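Local structure of HP0420 homologue (Helicobacter felis, 3LW3) at residues 22-27 against 64-69; 100-105 against 110-115. The protein is of unknown function but adopts a hotdog fold, the scaffold of many thioesterases and dehydratases that act on acyl thioesters, so a related role is possible. One frame throughout, in Å; residues are numbered along the deposited sequence.

Interaction 1 of 2, residues 22-27 against 64-69; sequences LDQNLC and ASFAAL
Cys27 and Phe66 make the tightest meeting between the loop 22-27 and the helical segment 64-69: Cys27 SG lies 3.6 Å from Phe66 CB and 3.9 Å from Phe66 CD2. The sulfur stands 4.8 Å from the centroid of the Phe66 ring and 53° off its normal, an oblique sulfur-aromatic contact. The phenyl group gets there because its CG is anti to the backbone N (chi1 -180°), which carries the ring out from the helix to the loop. Leu22 covers one face, its CD2 4.0 Å from Phe66 CD1 and the two side chains crossing obliquely. Both Cys27 and Leu22 also pack on His56 of the second subunit, so this side of the contact adjoins the dimer interface.

The looser side is carried by Gln24, which is partly exposed, as Leu22 is. Its CG approaches Phe66 CE2 obliquely at 4.1 Å, and the two side chains cross at about a right angle. The amide is engaged outside the contact: NE2 bonds to Glu13 and OE1 accepts from the backbone N of Leu30, near the start of strand 29-34. Farther out the loop folds on itself, Asn25 N donating to Asp23 OD1 from above the carboxylate plane (3.0 Å), an Asx turn.

No hydrogen bond joins the two segments. The loop before strand 29-34 thus covers the central helix of the hotdog fold, 57-72, through a single residue, Phe66, both its CB and its ring, by dispersion and the sulfur contact, while the polar end of Gln24 is satisfied by other parts of the chain.

Interaction 2 of 2, residues 100-105 against 110-115; sequences ATITHT and STIRVE
Thr111 is opposed by two residues of the other strand, Thr103 and His104, which makes a classic beta bulge in the antiparallel pair 100-105 and 110-115. The evidence is a register that shifts by one between Ile102-Ile112 and His104-Thr111. Thr103 N donates to Thr111 O at 2.8 Å. His104 N reaches Thr111 O weakly, at 3.3 Å. Thr111 N donates back to His104 O.

Thr103 can be followed outward. Its CB lies 4.1 Å from Thr111 O. OG1, placed between the backbone N and the carbonyl carbon (chi1 60°), lies 3.3 Å from Thr111 O, at best a weak bond, since its one proton may go instead to His104 ND1, its hydrogen-bond partner at 3.0 Å. CG2 touches Arg113 CB at 3.7 Å. The His104 ring presents its edge to Thr111 CB, and the two side chains run side by side. Beyond the bulge, Thr105 OG1 and Ser110 OG pair at 2.6 Å.

Ala100, Ile102, Ile112 and Val114 occupy the face on which helix 57-72 lies, with Ala100 against Ala67 and Ala71 and Ile112 against Ala68. On the other face Arg113 forms a salt bridge with Asp127 of strand 121-132, which flanks this hairpin; strand 37-42 lies along its other side.

Helix 57-72 connects the two contacts, whose centres are 16 Å apart. Interaction 1 uses the side of the helix that carries Phe66, whereas Ala64, Ala67 and Ala68 of the same segment rest on the hairpin of interaction 2: Ala67 O is 3.5 Å from Ala100 CB. Both are partly buried. Interaction 1 is small (185 Å²), with no hydrogen bond across it; Cys27 and Phe66 are buried, Leu22 and Gln24 partly exposed. Interaction 2 buries 465 Å² through strand pairing and runs from buried Ala100, Ile112 and Val114 to exposed Thr103, His104 and Thr105 near the turn. Together they place the helix between loop and sheet, as the hotdog fold wraps its sheet round a central helix.

Interaction 1 of 2, residues 22-27 against 64-69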
# COMPACT_ATOMS: atom_id res chain seq x y z
N LEU B 22 2.70 -1.44 -13.63
CA LEU B 22 3.42 -0.92 -12.47
C LEU B 22 4.87 -0.50 -12.75
O LEU B 22 5.70 -1.28 -13.26
CB LEU B 22 3.38 -1.92 -11.31
CG LEU B 22 3.76 -1.37 -9.91
CD1 LEU B 22 3.28 0.06 -9.62
CD2 LEU B 22 3.19 -2.26 -8.84
N ASP B 23 5.17 0.76 -12.44
CA ASP B 23 6.55 1.26 -12.54
C ASP B 23 7.31 0.86 -11.28
O ASP B 23 7.07 1.43 -10.20
CB ASP B 23 6.54 2.77 -12.73
CG ASP B 23 7.91 3.36 -12.89
OD1 ASP B 23 8.92 2.61 -12.84
OD2 ASP B 23 7.97 4.62 -13.06
N GLN B 24 8.21 -0.12 -11.42
CA GLN B 24 8.97 -0.57 -10.27
C GLN B 24 9.73 0.54 -9.53
O GLN B 24 9.98 0.41 -8.31
CB GLN B 24 9.92 -1.71 -10.60
CG GLN B 24 9.16 -3.02 -10.83
CD GLN B 24 10.05 -4.20 -11.21
OE1 GLN B 24 11.19 -4.31 -10.76
NE2 GLN B 24 9.51 -5.10 -12.03
N ASN B 25 10.09 1.61 -10.26
CA ASN B 25 10.76 2.77 -9.67
C ASN B 25 9.91 3.44 -8.58
O ASN B 25 10.46 4.11 -7.70
CB ASN B 25 11.13 3.80 -10.74
CG ASN B 25 12.34 3.37 -11.56
OD1 ASN B 25 13.08 2.46 -11.16
ND2 ASN B 25 12.55 4.01 -12.72
N LEU B 26 8.58 3.25 -8.62
CA LEU B 26 7.67 3.86 -7.65
C LEU B 26 7.25 2.85 -6.58
O LEU B 26 6.50 3.18 -5.64
CB LEU B 26 6.41 4.45 -8.31
CG LEU B 26 6.44 5.12 -9.70
CD1 LEU B 26 5.18 5.94 -10.03
CD2 LEU B 26 7.63 5.94 -9.95
N CYS B 27 7.75 1.61 -6.68
CA CYS B 27 7.24 0.56 -5.76
C CYS B 27 8.37 -0.21 -5.07
O CYS B 27 8.69 0.04 -3.89
CB CYS B 27 6.33 -0.39 -6.52
SG CYS B 27 5.59 -1.66 -5.48
N ALA B 64 4.94 -4.42 -0.19
CA ALA B 64 4.45 -5.70 0.32
C ALA B 64 3.34 -6.22 -0.60
O ALA B 64 3.30 -7.41 -0.96
CB ALA B 64 3.92 -5.53 1.71
N SER B 65 2.47 -5.32 -1.02
CA SER B 65 1.34 -5.62 -1.93
C SER B 65 1.81 -6.23 -3.27
O SER B 65 1.30 -7.25 -3.73
CB SER B 65 0.49 -4.36 -2.19
OG SER B 65 -0.18 -3.92 -1.01
N PHE B 66 2.80 -5.58 -3.87
CA PHE B 66 3.41 -6.06 -5.08
C PHE B 66 4.00 -7.44 -4.86
O PHE B 66 3.72 -8.34 -5.66
CB PHE B 66 4.44 -5.06 -5.55
CG PHE B 66 5.15 -5.43 -6.82
CD1 PHE B 66 4.46 -5.97 -7.92
CD2 PHE B 66 6.50 -5.16 -6.95
CE1 PHE B 66 5.14 -6.29 -9.10
CE2 PHE B 66 7.18 -5.44 -8.11
CZ PHE B 66 6.51 -6.05 -9.20
N ALA B 67 4.80 -7.64 -3.81
CA ALA B 67 5.33 -9.01 -3.50
C ALA B 67 4.18 -10.06 -3.45
O ALA B 67 4.26 -11.14 -4.06
CB ALA B 67 6.07 -9.08 -2.16
N ALA B 68 3.14 -9.71 -2.69
CA ALA B 68 1.97 -10.59 -2.51
C ALA B 68 1.37 -10.98 -3.88
O ALA B 68 1.17 -12.15 -4.17
CB ALA B 68 0.93 -9.92 -1.64
N LEU B 69 1.10 -10.00 -4.74
CA LEU B 69 0.55 -10.26 -6.09
C LEU B 69 1.50 -11.15 -6.91
O LEU B 69 1.05 -12.06 -7.59
CB LEU B 69 0.21 -8.96 -6.80
CG LEU B 69 -1.04 -8.28 -6.23
CD1 LEU B 69 -1.23 -6.76 -6.58
CD2 LEU B 69 -2.26 -9.09 -6.69

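Interaction 2 of 2, residues 100-105 against 110-115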
# COMPACT_ATOMS: atom_id res chain seq x y z
N ALA B 100 7.15 -12.90 0.04
CA ALA B 100 5.74 -13.34 0.04
C ALA B 100 5.70 -14.87 -0.10
O ALA B 100 6.43 -15.46 -0.92
CB ALA B 100 5.02 -12.74 -1.10
N THR B 101 4.75 -15.48 0.58
CA THR B 101 4.51 -16.93 0.44
C THR B 101 3.00 -17.16 0.50
O THR B 101 2.31 -16.68 1.42
CB THR B 101 5.19 -17.74 1.57
OG1 THR B 101 6.58 -17.43 1.66
CG2 THR B 101 4.96 -19.31 1.37
N ILE B 102 2.44 -17.90 -0.46
CA ILE B 102 1.00 -18.22 -0.40
C ILE B 102 0.77 -19.14 0.80
O ILE B 102 1.52 -20.12 0.99
CB ILE B 102 0.56 -19.00 -1.66
CG1 ILE B 102 0.71 -18.13 -2.94
CG2 ILE B 102 -0.86 -19.48 -1.51
CD1 ILE B 102 0.65 -18.94 -4.20
N THR B 103 -0.24 -18.84 1.61
CA THR B 103 -0.61 -19.69 2.75
C THR B 103 -1.91 -20.53 2.54
O THR B 103 -2.06 -21.62 3.10
CB THR B 103 -0.64 -18.90 4.09
OG1 THR B 103 -1.62 -17.85 3.97
CG2 THR B 103 0.78 -18.31 4.39
N HIS B 104 -2.82 -20.02 1.70
CA HIS B 104 -4.08 -20.68 1.39
C HIS B 104 -4.47 -20.31 -0.02
O HIS B 104 -4.22 -19.19 -0.43
CB HIS B 104 -5.17 -20.19 2.32
CG HIS B 104 -4.84 -20.35 3.77
ND1 HIS B 104 -4.11 -19.41 4.47
CD2 HIS B 104 -5.09 -21.36 4.64
CE1 HIS B 104 -3.97 -19.81 5.72
NE2 HIS B 104 -4.56 -20.99 5.85
N THR B 105 -5.03 -21.26 -0.78
CA THR B 105 -5.42 -20.96 -2.15
C THR B 105 -6.63 -21.80 -2.61
O THR B 105 -6.84 -22.91 -2.14
CB THR B 105 -4.24 -21.15 -3.19
OG1 THR B 105 -4.48 -20.40 -4.39
CG2 THR B 105 -4.07 -22.64 -3.55
N SER B 110 -6.89 -16.36 -2.77
CA SER B 110 -5.74 -16.80 -1.97
C SER B 110 -5.41 -15.87 -0.81
O SER B 110 -5.79 -14.68 -0.83
CB SER B 110 -4.51 -16.92 -2.86
OG SER B 110 -4.74 -17.84 -3.92
N THR B 111 -4.71 -16.42 0.19
CA THR B 111 -4.11 -15.66 1.26
C THR B 111 -2.59 -15.79 1.09
O THR B 111 -2.07 -16.90 0.85
CB THR B 111 -4.49 -16.20 2.65
OG1 THR B 111 -5.92 -16.30 2.76
CG2 THR B 111 -3.94 -15.30 3.75
N ILE B 112 -1.90 -14.66 1.23
CA ILE B 112 -0.45 -14.59 1.02
C ILE B 112 0.13 -13.87 2.24
O ILE B 112 -0.37 -12.80 2.64
CB ILE B 112 -0.05 -13.83 -0.29
CG1 ILE B 112 -0.50 -14.57 -1.56
CG2 ILE B 112 1.48 -13.68 -0.42
CD1 ILE B 112 -1.86 -14.82 -1.75
N ARG B 113 1.14 -14.46 2.85
CA ARG B 113 1.82 -13.87 3.99
C ARG B 113 3.10 -13.18 3.49
O ARG B 113 3.83 -13.73 2.66
CB ARG B 113 2.16 -14.98 4.99
CG ARG B 113 3.28 -14.69 5.93
CD ARG B 113 2.82 -14.08 7.16
NE ARG B 113 1.58 -14.67 7.68
CZ ARG B 113 1.45 -15.30 8.84
NH1 ARG B 113 2.50 -15.48 9.65
NH2 ARG B 113 0.24 -15.74 9.21
N VAL B 114 3.36 -11.97 3.97
CA VAL B 114 4.52 -11.20 3.54
C VAL B 114 5.33 -10.80 4.77
O VAL B 114 4.77 -10.33 5.76
CB VAL B 114 4.17 -9.96 2.70
CG1 VAL B 114 5.42 -9.24 2.28
CG2 VAL B 114 3.40 -10.37 1.43
N GLU B 115 6.64 -11.03 4.74
CA GLU B 115 7.51 -10.54 5.81
C GLU B 115 8.51 -9.62 5.16
O GLU B 115 9.06 -9.92 4.10
CB GLU B 115 8.25 -11.66 6.48
CG GLU B 115 7.33 -12.61 7.18
CD GLU B 115 8.05 -13.71 7.92
OE1 GLU B 115 9.28 -13.89 7.73
OE2 GLU B 115 7.37 -14.40 8.69
O HOH W 1 6.86 -15.24 3.40